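Local coordinates for cytochrome P450 monooxygenase (PDB 6KBH), which probably acts as a self-sufficient monooxygenase, activating oxygen at a P450 heme with electrons passed along from FMN and a [2Fe-2S] cluster built into the same chain, at residues E64-F68 and I342-E346; E153-R157 and R460-K464; R475-G481 and I492-T497. All coordinates share one frame. Residues are numbered along the deposited sequence.

Interaction 1 of 3, residues E64-F68 and I342-E346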
loop_
_atom_site.group_PDB
_atom_site.type_symbol
_atom_site.label_atom_id
_atom_site.label_comp_id
_atom_site.label_asym_id
_atom_site.label_seq_id
_atom_site.Cartn_x
_atom_site.Cartn_y
_atom_site.Cartn_z
ATOM N N GLU A 64 -14.492 27.409 -4.478
ATOM C CA GLU A 64 -14.452 28.727 -5.090
ATOM C C GLU A 64 -13.137 29.478 -4.944
ATOM O O GLU A 64 -12.923 30.439 -5.691
ATOM C CB GLU A 64 -15.589 29.601 -4.536
ATOM C CG GLU A 64 -16.870 28.826 -4.270
ATOM C CD GLU A 64 -17.926 29.666 -3.590
ATOM O OE1 GLU A 64 -18.252 30.752 -4.112
ATOM O OE2 GLU A 64 -18.425 29.240 -2.527
ATOM N N GLU A 65 -12.248 29.080 -4.034
ATOM C CA GLU A 65 -10.964 29.764 -3.873
ATOM C C GLU A 65 -9.917 28.777 -3.390
ATOM O O GLU A 65 -9.699 28.617 -2.182
ATOM C CB GLU A 65 -11.071 30.949 -2.915
ATOM C CG GLU A 65 -9.893 31.899 -3.021
ATOM C CD GLU A 65 -10.072 33.148 -2.194
ATOM O OE1 GLU A 65 -11.038 33.202 -1.404
ATOM O OE2 GLU A 65 -9.247 34.075 -2.337
ATOM N N PRO A 66 -9.216 28.115 -4.317
ATOM C CA PRO A 66 -8.296 27.037 -3.920
ATOM C C PRO A 66 -7.017 27.528 -3.260
ATOM O O PRO A 66 -6.337 26.730 -2.601
ATOM C CB PRO A 66 -7.999 26.337 -5.248
ATOM C CG PRO A 66 -8.092 27.446 -6.257
ATOM C CD PRO A 66 -9.167 28.385 -5.764
ATOM N N VAL A 67 -6.664 28.803 -3.425
ATOM C CA VAL A 67 -5.434 29.370 -2.879
ATOM C C VAL A 67 -5.741 30.773 -2.376
ATOM O O VAL A 67 -6.246 31.609 -3.131
ATOM C CB VAL A 67 -4.305 29.414 -3.927
ATOM C CG1 VAL A 67 -3.075 30.118 -3.367
ATOM C CG2 VAL A 67 -3.956 28.018 -4.391
ATOM N N PHE A 68 -5.433 31.037 -1.110
ATOM C CA PHE A 68 -5.708 32.355 -0.562
ATOM C C PHE A 68 -4.663 32.716 0.480
ATOM O O PHE A 68 -3.972 31.853 1.033
ATOM C CB PHE A 68 -7.118 32.440 0.041
ATOM C CG PHE A 68 -7.368 31.482 1.180
ATOM C CD1 PHE A 68 -7.859 30.208 0.939
ATOM C CD2 PHE A 68 -7.143 31.867 2.494
ATOM C CE1 PHE A 68 -8.107 29.331 1.982
ATOM C CE2 PHE A 68 -7.387 30.994 3.541
ATOM C CZ PHE A 68 -7.871 29.721 3.282
ATOM N N ILE A 342 0.293 29.941 -8.292
ATOM C CA ILE A 342 -0.290 28.678 -7.863
ATOM C C ILE A 342 -1.782 28.771 -8.152
ATOM O O ILE A 342 -2.512 29.485 -7.453
ATOM C CB ILE A 342 -0.025 28.372 -6.384
ATOM C CG1 ILE A 342 1.405 27.888 -6.178
ATOM C CG2 ILE A 342 -0.925 27.264 -5.894
ATOM C CD1 ILE A 342 1.897 28.092 -4.770
ATOM N N ASN A 343 -2.225 28.080 -9.201
ATOM C CA ASN A 343 -3.627 28.056 -9.602
ATOM C C ASN A 343 -4.186 29.470 -9.751
ATOM O O ASN A 343 -5.207 29.832 -9.159
ATOM C CB ASN A 343 -4.452 27.227 -8.615
ATOM C CG ASN A 343 -5.748 26.718 -9.218
ATOM O OD1 ASN A 343 -6.212 27.215 -10.245
ATOM N ND2 ASN A 343 -6.340 25.712 -8.577
ATOM N N GLY A 344 -3.484 30.286 -10.537
ATOM C CA GLY A 344 -3.923 31.623 -10.858
ATOM C C GLY A 344 -3.519 32.700 -9.872
ATOM O O GLY A 344 -3.471 33.878 -10.249
ATOM N N VAL A 345 -3.231 32.341 -8.626
ATOM C CA VAL A 345 -2.870 33.315 -7.602
ATOM C C VAL A 345 -1.356 33.483 -7.591
ATOM O O VAL A 345 -0.612 32.502 -7.475
ATOM C CB VAL A 345 -3.385 32.874 -6.221
ATOM C CG1 VAL A 345 -3.029 33.908 -5.163
ATOM C CG2 VAL A 345 -4.888 32.632 -6.269
ATOM N N GLU A 346 -0.899 34.726 -7.714
ATOM C CA GLU A 346 0.529 35.005 -7.660
ATOM C C GLU A 346 1.040 34.855 -6.232
ATOM O O GLU A 346 0.452 35.395 -5.290
ATOM C CB GLU A 346 0.821 36.411 -8.181
ATOM C CG GLU A 346 0.286 36.683 -9.573
ATOM C CD GLU A 346 1.153 37.658 -10.341
ATOM O OE1 GLU A 346 2.311 37.873 -9.925
ATOM O OE2 GLU A 346 0.674 38.210 -11.355
#

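Interaction 2 of 3, residues E153-R157 and R460-K464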
loop_
_atom_site.group_PDB
_atom_site.type_symbol
_atom_site.label_atom_id
_atom_site.label_comp_id
_atom_site.label_asym_id
_atom_site.label_seq_id
_atom_site.Cartn_x
_atom_site.Cartn_y
_atom_site.Cartn_z
ATOM N N GLU A 153 8.114 -6.912 13.499
ATOM C CA GLU A 153 6.704 -7.257 13.670
ATOM C C GLU A 153 6.397 -8.029 14.952
ATOM O O GLU A 153 5.317 -7.803 15.524
ATOM C CB GLU A 153 6.204 -8.035 12.445
ATOM C CG GLU A 153 4.705 -8.296 12.470
ATOM C CD GLU A 153 4.153 -8.709 11.122
ATOM O OE1 GLU A 153 4.896 -8.642 10.118
ATOM O OE2 GLU A 153 2.971 -9.110 11.070
ATOM N N PRO A 154 7.245 -8.942 15.446
ATOM C CA PRO A 154 6.946 -9.548 16.753
ATOM C C PRO A 154 7.027 -8.561 17.904
ATOM O O PRO A 154 6.275 -8.700 18.877
ATOM C CB PRO A 154 8.007 -10.651 16.884
ATOM C CG PRO A 154 8.416 -10.947 15.486
ATOM C CD PRO A 154 8.372 -9.627 14.785
ATOM N N MET A 155 7.915 -7.568 17.822
ATOM C CA MET A 155 8.091 -6.626 18.924
ATOM C C MET A 155 6.845 -5.775 19.141
ATOM O O MET A 155 6.438 -5.540 20.285
ATOM C CB MET A 155 9.311 -5.744 18.659
ATOM C CG MET A 155 9.460 -4.547 19.588
ATOM S SD MET A 155 8.623 -3.064 18.985
ATOM C CE MET A 155 9.470 -2.792 17.431
ATOM N N VAL A 156 6.233 -5.291 18.056
ATOM C CA VAL A 156 5.060 -4.435 18.194
ATOM C C VAL A 156 3.847 -5.246 18.634
ATOM O O VAL A 156 2.999 -4.750 19.386
ATOM C CB VAL A 156 4.804 -3.672 16.880
ATOM C CG1 VAL A 156 4.880 -4.613 15.697
ATOM C CG2 VAL A 156 3.457 -2.959 16.915
ATOM N N ARG A 157 3.744 -6.501 18.190
ATOM C CA ARG A 157 2.663 -7.359 18.665
ATOM C C ARG A 157 2.793 -7.624 20.160
ATOM O O ARG A 157 1.788 -7.666 20.881
ATOM C CB ARG A 157 2.653 -8.670 17.882
ATOM C CG ARG A 157 2.196 -8.526 16.441
ATOM C CD ARG A 157 2.135 -9.873 15.748
ATOM N NE ARG A 157 1.610 -9.760 14.393
ATOM C CZ ARG A 157 0.314 -9.744 14.099
ATOM N NH1 ARG A 157 -0.588 -9.832 15.068
ATOM N NH2 ARG A 157 -0.078 -9.638 12.838
ATOM N N ARG A 460 -2.628 -14.779 14.501
ATOM C CA ARG A 460 -1.951 -13.542 14.149
ATOM C C ARG A 460 -2.069 -13.367 12.645
ATOM O O ARG A 460 -1.786 -14.301 11.883
ATOM C CB ARG A 460 -0.504 -13.540 14.628
ATOM C CG ARG A 460 0.543 -14.236 13.781
ATOM C CD ARG A 460 1.827 -13.441 13.846
ATOM N NE ARG A 460 2.580 -13.546 12.602
ATOM C CZ ARG A 460 3.684 -12.854 12.345
ATOM N NH1 ARG A 460 4.155 -12.008 13.252
ATOM N NH2 ARG A 460 4.319 -13.009 11.188
ATOM N N GLN A 461 -2.547 -12.194 12.216
ATOM C CA GLN A 461 -2.616 -11.990 10.776
ATOM C C GLN A 461 -1.363 -11.284 10.303
ATOM O O GLN A 461 -0.978 -10.262 10.884
ATOM C CB GLN A 461 -3.840 -11.178 10.389
ATOM C CG GLN A 461 -4.054 -11.153 8.893
ATOM C CD GLN A 461 -5.228 -10.312 8.486
ATOM O OE1 GLN A 461 -5.743 -9.534 9.279
ATOM N NE2 GLN A 461 -5.670 -10.468 7.243
ATOM N N PRO A 462 -0.701 -11.805 9.275
ATOM C CA PRO A 462 0.487 -11.123 8.748
ATOM C C PRO A 462 0.150 -9.718 8.272
ATOM O O PRO A 462 -0.867 -9.488 7.611
ATOM C CB PRO A 462 0.929 -12.023 7.585
ATOM C CG PRO A 462 -0.296 -12.799 7.214
ATOM C CD PRO A 462 -1.027 -13.017 8.504
ATOM N N VAL A 463 1.014 -8.771 8.642
ATOM C CA VAL A 463 0.886 -7.406 8.163
ATOM C C VAL A 463 0.955 -7.379 6.636
ATOM O O VAL A 463 1.644 -8.193 6.005
ATOM C CB VAL A 463 1.993 -6.547 8.800
ATOM C CG1 VAL A 463 2.143 -5.224 8.095
ATOM C CG2 VAL A 463 1.701 -6.333 10.275
ATOM N N LYS A 464 0.208 -6.455 6.031
ATOM C CA LYS A 464 0.350 -6.155 4.609
ATOM C C LYS A 464 0.527 -4.651 4.459
ATOM O O LYS A 464 -0.424 -3.888 4.646
ATOM C CB LYS A 464 -0.846 -6.662 3.805
ATOM C CG LYS A 464 -0.817 -8.167 3.646
ATOM C CD LYS A 464 -1.608 -8.659 2.457
ATOM C CE LYS A 464 -1.396 -10.159 2.292
ATOM N NZ LYS A 464 0.028 -10.516 2.039
#

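Interaction 3 of 3, residues R475-G481 and I492-T497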
loop_
_atom_site.group_PDB
_atom_site.type_symbol
_atom_site.label_atom_id
_atom_site.label_comp_id
_atom_site.label_asym_id
_atom_site.label_seq_id
_atom_site.Cartn_x
_atom_site.Cartn_y
_atom_site.Cartn_z
ATOM N N ARG A 475 -12.449 -9.811 -2.390
ATOM C CA ARG A 475 -13.640 -10.406 -1.818
ATOM C C ARG A 475 -13.217 -11.661 -1.067
ATOM O O ARG A 475 -12.452 -12.469 -1.592
ATOM C CB ARG A 475 -14.635 -10.739 -2.922
ATOM C CG ARG A 475 -15.020 -9.522 -3.735
ATOM C CD ARG A 475 -15.396 -9.897 -5.154
ATOM N NE ARG A 475 -16.845 -10.026 -5.318
ATOM C CZ ARG A 475 -17.617 -9.182 -6.001
ATOM N NH1 ARG A 475 -17.100 -8.109 -6.587
ATOM N NH2 ARG A 475 -18.920 -9.410 -6.090
ATOM N N THR A 476 -13.673 -11.803 0.170
ATOM C CA THR A 476 -13.400 -13.016 0.933
ATOM C C THR A 476 -14.591 -13.946 0.747
ATOM O O THR A 476 -15.633 -13.787 1.391
ATOM C CB THR A 476 -13.148 -12.700 2.400
ATOM O OG1 THR A 476 -14.399 -12.646 3.101
ATOM C CG2 THR A 476 -12.429 -11.366 2.522
ATOM N N MET A 477 -14.443 -14.907 -0.159
ATOM C CA MET A 477 -15.506 -15.859 -0.419
ATOM C C MET A 477 -15.371 -17.082 0.482
ATOM O O MET A 477 -14.360 -17.285 1.159
ATOM C CB MET A 477 -15.521 -16.283 -1.889
ATOM C CG MET A 477 -15.812 -15.171 -2.881
ATOM S SD MET A 477 -15.105 -15.528 -4.483
ATOM C CE MET A 477 -16.552 -15.708 -5.445
ATOM N N ALA A 478 -16.414 -17.903 0.476
ATOM C CA ALA A 478 -16.471 -19.115 1.272
ATOM C C ALA A 478 -16.512 -20.320 0.350
ATOM O O ALA A 478 -17.085 -20.269 -0.745
ATOM C CB ALA A 478 -17.698 -19.118 2.198
ATOM N N VAL A 479 -15.885 -21.403 0.795
ATOM C CA VAL A 479 -15.860 -22.650 0.040
ATOM C C VAL A 479 -17.085 -23.468 0.437
ATOM O O VAL A 479 -17.188 -23.940 1.575
ATOM C CB VAL A 479 -14.557 -23.427 0.277
ATOM C CG1 VAL A 479 -14.227 -23.533 1.765
ATOM C CG2 VAL A 479 -14.642 -24.801 -0.362
ATOM N N SER A 480 -18.015 -23.635 -0.502
ATOM C CA SER A 480 -19.235 -24.388 -0.241
ATOM C C SER A 480 -19.121 -25.865 -0.594
ATOM O O SER A 480 -19.963 -26.654 -0.155
ATOM C CB SER A 480 -20.400 -23.779 -1.018
ATOM O OG SER A 480 -20.127 -23.763 -2.412
ATOM N N GLY A 481 -18.115 -26.255 -1.374
ATOM C CA GLY A 481 -17.970 -27.650 -1.732
ATOM C C GLY A 481 -16.651 -28.024 -2.377
ATOM O O GLY A 481 -16.099 -27.261 -3.177
ATOM N N ILE A 492 -13.316 -26.799 -6.652
ATOM C CA ILE A 492 -13.710 -25.949 -5.535
ATOM C C ILE A 492 -14.870 -25.067 -5.972
ATOM O O ILE A 492 -14.826 -24.450 -7.046
ATOM C CB ILE A 492 -12.534 -25.095 -5.036
ATOM C CG1 ILE A 492 -11.349 -25.979 -4.662
ATOM C CG2 ILE A 492 -12.954 -24.271 -3.839
ATOM C CD1 ILE A 492 -10.132 -25.193 -4.250
ATOM N N THR A 493 -15.910 -25.014 -5.146
ATOM C CA THR A 493 -17.043 -24.122 -5.348
ATOM C C THR A 493 -16.929 -22.978 -4.348
ATOM O O THR A 493 -16.978 -23.203 -3.134
ATOM C CB THR A 493 -18.366 -24.863 -5.170
ATOM O OG1 THR A 493 -18.253 -25.770 -4.071
ATOM C CG2 THR A 493 -18.705 -25.653 -6.414
ATOM N N LEU A 494 -16.767 -21.758 -4.855
ATOM C CA LEU A 494 -16.503 -20.594 -4.019
ATOM C C LEU A 494 -17.717 -19.673 -4.018
ATOM O O LEU A 494 -18.156 -19.214 -5.080
ATOM C CB LEU A 494 -15.251 -19.861 -4.495
ATOM C CG LEU A 494 -13.973 -20.607 -4.096
ATOM C CD1 LEU A 494 -12.739 -19.940 -4.678
ATOM C CD2 LEU A 494 -13.870 -20.724 -2.578
ATOM N N ARG A 495 -18.236 -19.399 -2.821
ATOM C CA ARG A 495 -19.451 -18.627 -2.589
ATOM C C ARG A 495 -19.111 -17.249 -2.037
ATOM O O ARG A 495 -18.281 -17.132 -1.131
ATOM C CB ARG A 495 -20.352 -19.342 -1.573
ATOM C CG ARG A 495 -21.096 -20.530 -2.107
ATOM C CD ARG A 495 -22.203 -20.079 -3.017
ATOM N NE ARG A 495 -22.604 -21.157 -3.902
ATOM C CZ ARG A 495 -23.569 -22.044 -3.670
ATOM N NH1 ARG A 495 -24.295 -21.991 -2.562
ATOM N NH2 ARG A 495 -23.799 -22.985 -4.577
ATOM N N ASP A 496 -19.787 -16.210 -2.535
ATOM C CA ASP A 496 -19.644 -14.870 -1.970
ATOM C C ASP A 496 -20.566 -14.741 -0.763
ATOM O O ASP A 496 -21.788 -14.893 -0.884
ATOM C CB ASP A 496 -19.949 -13.780 -3.004
ATOM C CG ASP A 496 -19.805 -12.353 -2.431
ATOM O OD1 ASP A 496 -19.552 -12.184 -1.220
ATOM O OD2 ASP A 496 -19.942 -11.383 -3.218
ATOM N N THR A 497 -19.971 -14.432 0.387
ATOM C CA THR A 497 -20.707 -14.289 1.635
ATOM C C THR A 497 -21.479 -12.978 1.714
ATOM O O THR A 497 -22.502 -12.908 2.405
ATOM C CB THR A 497 -19.736 -14.389 2.806
ATOM O OG1 THR A 497 -19.058 -13.137 2.965
ATOM C CG2 THR A 497 -18.705 -15.465 2.525
#

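Interaction 1 of 3, residues E64-F68 and I342-E346
Here the tight β hairpin that follows strand 332-336 of the P450 fold, made of strands 340-342 and 345-347, packs against strand 67-69, an edge of the five-stranded mixed sheet. No hydrogen bond joins the two segments, so the hairpin meets that edge through side chains and does not extend the sheet. I342 opens a type I' turn, closed by I342 N to V345 O (2.8 Å) and V345 N to I342 O (3.2 Å). Its branched chain is buried, with CG2 3.5 Å from V67 CG2, and it lies about 8 Å from the side chain of the heme-binding R334. N343 follows in a left-handed backbone conformation, one that asparagine tolerates better than most residues. Its ND2 is 3.4 Å from P66 CG, a van der Waals contact; the polar partner of ND2 is D83, to which it is hydrogen-bonded. R80 borders both N343 and P66. G344 completes the bend at phi 87°, psi -23°, where a CB would be jammed against the carbonyl oxygen of N343; glycine avoids that collision. V345 resumes the strand and turns its β-branched side chain toward V67 as well as touching W76, while E346 points away, as suits an exposed glutamate. V67 is thus the hub, a compact apolar residue received by I342 and V345. Its neighbour F68 turns to the other side, meeting W60 and F43, and its backbone pairs with V77 of the next strand. V67 CG1 comes 4.0 Å from V345 CB, and V67 O 3.6 Å from V345 CG2.

Interaction 2 of 3, residues E153-R157 and R460-K464
Two arginines lie unusually close here, R157 NE being 3.6 Å from R460 NH1, and their repulsion is offset by acids. E153 OE2 makes a long salt bridge to R460 NH1 (3.8 Å), purely electrostatic because the oxygen sits over a face of the guanidinium. R157, one helical turn after E153, completes the network; its charge has a second acidic partner in E408, and R460 CD covers one face of its guanidinium. The best-defined bond runs from V463 N to E153 OE2, 3.1 Å and nearly straight, so a glutamate long enough to reach out from the helix satisfies a backbone amide of an irregular segment. V463 itself supplies a small apolar surface, packing on M401 and I405 of helix 396-413. The arrangement is a surface salt-bridge network between the start of helix 153-164 in the P450 domain and the extended segment that leads on to strand 475-486 of the flavin-binding barrel.

Interaction 3 of 3, residues R475-G481 and I492-T497
Strands 475-486 and 489-496 form an antiparallel β hairpin, and most of the polar groups between them are backbone atoms satisfied by one another. A478 and R495 make a hydrogen-bonded pair, with A478 N to R495 O at 2.6 Å and R495 N to A478 O at 2.5 Å, both almost linear. V479 and L494 follow as a non-hydrogen-bonded pair. Next, S480 and G481 together face T493: S480 N donates to T493 O (2.9 Å) and T493 N to G481 O (3.0 Å), a pattern consistent with a classic β bulge. G481 O also accepts from T493 OG1 (2.8 Å). Glycine suits this spot, since a CB would collide with that hydroxyl. At the open end R475 NH2 makes a long salt bridge to D496 OD2 (3.6 Å); D496 OD1 accepts from S498 N, and R475 NH2 donates weakly to P501 O. The face bearing M477, V479 and L494 is buried and apolar there, with D496 at its end: V479 CB lies 4.0 Å from L494 CD2 and M477 SD 4.3 Å from L494 CB, while the other face carries A478, T493 and the exposed R495. In the six-stranded antiparallel sheet of this ferredoxin-reductase-type flavin domain the hairpin lies between strands 560-567 and 533-536, bonding through R475 and M477 to V563 and L561 of the former, and through I492 to V536 of the latter.

In the fold
Interaction 1 lies in the P450 fold; interaction 2 joins a P450 helix to the loop that leads to the flavin domain. Their segments cross along the chain, and their centres are about 44 Å apart on opposite sides of the chain's centre. In interaction 1 the side chain of I342 is about 8 Å from that of the heme-binding R334, whereas V463 of interaction 2 is about 13 Å from the heme. Interaction 3 comes after both: the chain runs on from residues 460-464 into strand 475-486. Its centre is about 27 Å from that of interaction 2, with nearest atoms about 8 Å apart. The side chain of I492 is about 9 Å from the FMN, which places interaction 3 near the flavin site.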